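Local structure of FTT_1639c (Francisella tularensis subsp. tularensis, 7KZW) at residues L94-K106 against Y116-S128. The protein is of unknown function but is probably membrane-anchored, this chain being the beta-rich C-terminal part of the longer protein. The protein carries 3 engineered substitutions. Sequence-based numbering, arbitrary orientation.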
loop_
_atom_site.group_PDB
_atom_site.type_symbol
_atom_site.label_atom_id
_atom_site.label_comp_id
_atom_site.label_asym_id
_atom_site.label_seq_id
_atom_site.Cartn_x
_atom_site.Cartn_y
_atom_site.Cartn_z
ATOM N N LEU A 94 2.163 -2.709 -2.765
ATOM C CA LEU A 94 1.663 -2.826 -4.149
ATOM C C LEU A 94 2.733 -3.557 -4.940
ATOM O O LEU A 94 3.886 -3.115 -4.976
ATOM C CB LEU A 94 1.453 -1.441 -4.737
ATOM C CG LEU A 94 1.001 -1.434 -6.205
ATOM C CD1 LEU A 94 -0.267 -2.218 -6.443
ATOM C CD2 LEU A 94 0.867 0.021 -6.654
ATOM N N GLU A 95 2.374 -4.717 -5.499
ATOM C CA GLU A 95 3.334 -5.595 -6.182
ATOM C C GLU A 95 2.939 -5.741 -7.639
ATOM O O GLU A 95 1.741 -5.761 -7.969
ATOM C CB GLU A 95 3.255 -7.036 -5.611
ATOM C CG GLU A 95 3.690 -7.148 -4.187
ATOM C CD GLU A 95 3.737 -8.600 -3.725
ATOM O OE1 GLU A 95 3.060 -9.464 -4.334
ATOM O OE2 GLU A 95 4.442 -8.866 -2.756
ATOM N N CYS A 96 3.894 -5.751 -8.465
ATOM C CA CYS A 96 3.656 -6.159 -9.909
ATOM C C CYS A 96 4.535 -7.394 -10.323
ATOM O O CYS A 96 5.608 -7.691 -9.742
ATOM C CB CYS A 96 3.936 -4.965 -10.820
ATOM S SG CYS A 96 5.675 -4.431 -10.873
ATOM N N LYS A 97 3.971 -8.157 -11.208
ATOM C CA LYS A 97 4.664 -9.354 -11.653
ATOM C C LYS A 97 4.574 -9.417 -13.163
ATOM O O LYS A 97 3.461 -9.471 -13.706
ATOM C CB LYS A 97 4.019 -10.603 -11.034
ATOM C CG LYS A 97 4.502 -11.933 -11.573
ATOM C CD LYS A 97 5.844 -12.293 -11.009
ATOM C CE LYS A 97 6.114 -13.787 -11.272
ATOM N NZ LYS A 97 7.542 -14.123 -11.002
ATOM N N GLY A 98 5.719 -9.523 -13.833
ATOM C CA GLY A 98 5.737 -9.727 -15.274
ATOM C C GLY A 98 6.245 -8.506 -16.015
ATOM O O GLY A 98 6.082 -7.357 -15.578
ATOM N N LYS A 99 6.855 -8.761 -17.183
ATOM C CA LYS A 99 7.477 -7.705 -17.983
ATOM C C LYS A 99 6.533 -6.554 -18.252
ATOM O O LYS A 99 6.947 -5.383 -18.210
ATOM C CB LYS A 99 8.018 -8.310 -19.304
ATOM C CG LYS A 99 8.763 -7.326 -20.215
ATOM C CD LYS A 99 8.656 -7.741 -21.734
ATOM C CE LYS A 99 8.806 -6.479 -22.630
ATOM N NZ LYS A 99 7.521 -6.068 -23.345
ATOM N N ASP A 100 5.285 -6.853 -18.608
ATOM C CA ASP A 100 4.333 -5.816 -19.005
ATOM C C ASP A 100 3.381 -5.427 -17.888
ATOM O O ASP A 100 2.365 -4.763 -18.145
ATOM C CB ASP A 100 3.481 -6.252 -20.209
ATOM C CG ASP A 100 4.330 -6.600 -21.413
ATOM O OD1 ASP A 100 5.308 -5.873 -21.656
ATOM O OD2 ASP A 100 4.038 -7.606 -22.104
ATOM N N SER A 101 3.710 -5.776 -16.654
ATOM C CA SER A 101 2.810 -5.434 -15.550
ATOM C C SER A 101 2.719 -3.924 -15.380
ATOM O O SER A 101 3.699 -3.174 -15.570
ATOM C CB SER A 101 3.259 -6.123 -14.258
ATOM O OG SER A 101 4.582 -5.716 -13.953
ATOM N N ASN A 102 1.533 -3.465 -15.018
ATOM C CA ASN A 102 1.248 -2.038 -14.940
ATOM C C ASN A 102 -0.075 -1.856 -14.243
ATOM O O ASN A 102 -1.031 -2.583 -14.534
ATOM C CB ASN A 102 1.145 -1.539 -16.371
ATOM C CG ASN A 102 0.737 -0.067 -16.464
ATOM O OD1 ASN A 102 1.505 0.778 -16.079
ATOM N ND2 ASN A 102 -0.474 0.201 -16.954
ATOM N N ILE A 103 -0.144 -0.834 -13.382
ATOM C CA ILE A 103 -1.414 -0.510 -12.729
ATOM C C ILE A 103 -1.512 1.010 -12.522
ATOM O O ILE A 103 -0.558 1.673 -12.098
ATOM C CB ILE A 103 -1.544 -1.265 -11.384
ATOM C CG1 ILE A 103 -2.895 -0.940 -10.742
ATOM C CG2 ILE A 103 -0.365 -0.943 -10.406
ATOM C CD1 ILE A 103 -3.199 -1.789 -9.503
ATOM N N ASP A 104 -2.695 1.551 -12.776
ATOM C CA ASP A 104 -3.056 2.909 -12.341
ATOM C C ASP A 104 -4.079 2.811 -11.207
ATOM O O ASP A 104 -5.073 2.085 -11.300
ATOM C CB ASP A 104 -3.748 3.648 -13.471
ATOM C CG ASP A 104 -2.840 3.869 -14.643
ATOM O OD1 ASP A 104 -1.679 4.338 -14.447
ATOM O OD2 ASP A 104 -3.255 3.686 -15.815
ATOM N N TYR A 105 -3.840 3.569 -10.133
ATOM C CA TYR A 105 -4.664 3.380 -8.935
ATOM C C TYR A 105 -4.839 4.711 -8.204
ATOM O O TYR A 105 -4.117 5.702 -8.446
ATOM C CB TYR A 105 -3.994 2.384 -7.952
ATOM C CG TYR A 105 -2.655 2.878 -7.490
ATOM C CD1 TYR A 105 -2.545 3.744 -6.386
ATOM C CD2 TYR A 105 -1.502 2.535 -8.159
ATOM C CE1 TYR A 105 -1.318 4.246 -6.020
ATOM C CE2 TYR A 105 -0.259 3.010 -7.757
ATOM C CZ TYR A 105 -0.190 3.890 -6.678
ATOM O OH TYR A 105 0.973 4.434 -6.218
ATOM N N LYS A 106 -5.862 4.707 -7.327
ATOM C CA LYS A 106 -6.069 5.801 -6.359
ATOM C C LYS A 106 -6.408 5.114 -5.034
ATOM O O LYS A 106 -7.223 4.207 -5.001
ATOM C CB LYS A 106 -7.201 6.730 -6.772
ATOM C CG LYS A 106 -7.489 7.815 -5.721
ATOM C CD LYS A 106 -8.569 8.805 -6.279
ATOM C CE LYS A 106 -8.810 10.013 -5.342
ATOM N NZ LYS A 106 -7.711 11.012 -5.383
ATOM N N TYR A 116 -5.714 9.947 4.157
ATOM C CA TYR A 116 -4.423 9.783 3.486
ATOM C C TYR A 116 -4.700 9.334 2.065
ATOM O O TYR A 116 -5.392 8.320 1.851
ATOM C CB TYR A 116 -3.528 8.755 4.245
ATOM C CG TYR A 116 -3.381 9.146 5.692
ATOM C CD1 TYR A 116 -4.331 8.780 6.653
ATOM C CD2 TYR A 116 -2.359 10.046 6.099
ATOM C CE1 TYR A 116 -4.251 9.233 7.988
ATOM C CE2 TYR A 116 -2.270 10.488 7.435
ATOM C CZ TYR A 116 -3.215 10.098 8.352
ATOM O OH TYR A 116 -3.143 10.556 9.664
ATOM N N ASP A 117 -4.152 10.034 1.076
ATOM C CA ASP A 117 -4.425 9.750 -0.325
ATOM C C ASP A 117 -3.154 9.352 -1.049
ATOM O O ASP A 117 -2.059 9.857 -0.742
ATOM C CB ASP A 117 -4.807 11.038 -1.017
ATOM C CG ASP A 117 -6.160 11.521 -0.654
ATOM O OD1 ASP A 117 -6.951 10.789 -0.044
ATOM O OD2 ASP A 117 -6.438 12.697 -0.970
ATOM N N ARG A 118 -3.306 8.546 -2.097
ATOM C CA ARG A 118 -2.173 8.339 -3.020
ATOM C C ARG A 118 -2.771 8.088 -4.387
ATOM O O ARG A 118 -3.591 7.179 -4.542
ATOM C CB ARG A 118 -1.326 7.153 -2.584
ATOM C CG ARG A 118 0.049 7.028 -3.375
ATOM C CD ARG A 118 1.205 7.496 -2.508
ATOM N NE ARG A 118 2.329 7.775 -3.369
ATOM C CZ ARG A 118 3.438 8.324 -2.951
ATOM N NH1 ARG A 118 3.622 8.617 -1.669
ATOM N NH2 ARG A 118 4.407 8.560 -3.847
ATOM N N VAL A 119 -2.334 8.834 -5.406
ATOM C CA VAL A 119 -2.652 8.547 -6.797
ATOM C C VAL A 119 -1.334 8.168 -7.487
ATOM O O VAL A 119 -0.321 8.840 -7.270
ATOM C CB VAL A 119 -3.291 9.763 -7.469
ATOM C CG1 VAL A 119 -3.587 9.468 -8.909
ATOM C CG2 VAL A 119 -4.562 10.172 -6.710
ATOM N N GLY A 120 -1.360 7.120 -8.280
ATOM C CA GLY A 120 -0.078 6.742 -8.823
ATOM C C GLY A 120 -0.180 5.600 -9.819
ATOM O O GLY A 120 -1.271 5.199 -10.237
ATOM N N ASN A 121 0.991 5.170 -10.270
ATOM C CA ASN A 121 1.157 4.078 -11.206
ATOM C C ASN A 121 2.344 3.249 -10.741
ATOM O O ASN A 121 3.312 3.787 -10.190
ATOM C CB ASN A 121 1.506 4.657 -12.617
ATOM C CG ASN A 121 1.955 3.625 -13.585
ATOM O OD1 ASN A 121 3.150 3.262 -13.626
ATOM N ND2 ASN A 121 1.016 3.072 -14.363
ATOM N N LEU A 122 2.275 1.939 -10.962
ATOM C CA LEU A 122 3.460 1.085 -10.837
ATOM C C LEU A 122 3.536 0.224 -12.082
ATOM O O LEU A 122 2.510 -0.298 -12.553
ATOM C CB LEU A 122 3.290 0.165 -9.632
ATOM C CG LEU A 122 4.471 -0.721 -9.293
ATOM C CD1 LEU A 122 5.710 0.037 -9.033
ATOM C CD2 LEU A 122 4.100 -1.619 -8.054
ATOM N N SER A 123 4.764 0.074 -12.591
ATOM C CA SER A 123 4.995 -0.894 -13.652
ATOM C C SER A 123 6.364 -1.501 -13.473
ATOM O O SER A 123 7.278 -0.867 -12.940
ATOM C CB SER A 123 4.927 -0.300 -15.074
ATOM O OG SER A 123 6.023 0.588 -15.258
ATOM N N TYR A 124 6.515 -2.762 -13.897
ATOM C CA TYR A 124 7.828 -3.371 -13.796
ATOM C C TYR A 124 8.836 -2.568 -14.623
ATOM O O TYR A 124 9.982 -2.356 -14.191
ATOM C CB TYR A 124 7.794 -4.850 -14.232
ATOM C CG TYR A 124 9.174 -5.420 -14.190
ATOM C CD1 TYR A 124 9.735 -5.896 -12.993
ATOM C CD2 TYR A 124 9.940 -5.440 -15.342
ATOM C CE1 TYR A 124 11.032 -6.358 -12.945
ATOM C CE2 TYR A 124 11.280 -5.895 -15.292
ATOM C CZ TYR A 124 11.792 -6.348 -14.086
ATOM O OH TYR A 124 13.107 -6.819 -14.065
ATOM N N LEU A 125 8.435 -2.130 -15.815
ATOM C CA LEU A 125 9.369 -1.397 -16.702
ATOM C C LEU A 125 9.934 -0.170 -15.998
ATOM O O LEU A 125 11.153 0.047 -15.950
ATOM C CB LEU A 125 8.651 -1.018 -17.996
ATOM C CG LEU A 125 9.447 -0.177 -19.015
ATOM C CD1 LEU A 125 10.711 -0.872 -19.423
ATOM C CD2 LEU A 125 8.528 0.100 -20.193
ATOM N N VAL A 126 9.055 0.636 -15.412
ATOM C CA VAL A 126 9.540 1.850 -14.794
ATOM C C VAL A 126 10.331 1.531 -13.543
ATOM O O VAL A 126 11.440 2.025 -13.336
ATOM C CB VAL A 126 8.379 2.798 -14.504
ATOM C CG1 VAL A 126 8.848 3.895 -13.546
ATOM C CG2 VAL A 126 7.865 3.411 -15.794
ATOM N N GLU A 127 9.795 0.655 -12.692
ATOM C CA GLU A 127 10.395 0.425 -11.394
ATOM C C GLU A 127 11.739 -0.261 -11.505
ATOM O O GLU A 127 12.603 -0.086 -10.630
ATOM C CB GLU A 127 9.397 -0.395 -10.565
ATOM C CG GLU A 127 9.427 -0.117 -9.129
ATOM C CD GLU A 127 9.180 1.325 -8.772
ATOM O OE1 GLU A 127 8.466 2.106 -9.453
ATOM O OE2 GLU A 127 9.750 1.696 -7.774
ATOM N N SER A 128 11.950 -1.070 -12.553
ATOM C CA SER A 128 13.224 -1.752 -12.735
ATOM C C SER A 128 14.314 -0.840 -13.287
ATOM O O SER A 128 15.473 -1.258 -13.381
ATOM C CB SER A 128 13.039 -3.009 -13.575
ATOM O OG SER A 128 12.705 -2.645 -14.892
HETATM O O HOH W 1 5.943 -3.094 -17.127
HETATM O O HOH W 2 3.125 3.330 -7.393
#
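The ring of Tyr105 lies over the backbone of Gly120, with Gly120 O above one face near the rim and Gly120 CA making a CH-pi contact 4.0 Å from the ring centroid. At the ring's edge, in its plane, sits a water that accepts from Tyr105 OH and donates to Asn121 O, fixing the phenol's outer end to the same strand. Phe62 adds an edge-to-face ring contact. Over one face of the Tyr124 ring lies Ser128 CB, offset toward the rim. The Tyr105-Gly120 pair illustrates an aromatic-glycine pairing in an antiparallel beta hairpin, here formed by strands 102-111 and 114-123. Tyr105 CG stands between its backbone N and carbonyl carbon (chi1 61°), which swings the ring across the neighbouring strand, where glycine has no side chain to collide with it. The two residues form a hydrogen-bonded pair, Tyr105 N to Gly120 O and Gly120 N to Tyr105 O; Ile103 and Leu122 repeat the pattern.

On the face carrying Asn102, Asp104 and Asn121, the Asn121 amide spends both N-H groups across the strands. Asn121 ND2 donates almost straight to Asn102 OD1 (2.9 Å, 170°), the two amide planes 42° apart; its other N-H meets Asp104 OD1 from above the carboxylate plane. Both acceptors lie close to Asn121's own amide plane, which should hold its rotation.

Behind the hairpin, the Leu122 and Leu94 side chains run past one another in opposite directions, CD2 of Leu122 lying 3.6 Å from CG of Leu94, and Ile103 CG2 flanks Leu122 CB. Farther along, Tyr124 CB rests against Gly98 O and Ser101 OG. A second water donates to Lys99 O and Ser101 O and accepts from Leu125 N, while Ser123 N-caps helix 124-127, its OG accepting from Val126 N at 3.0 Å.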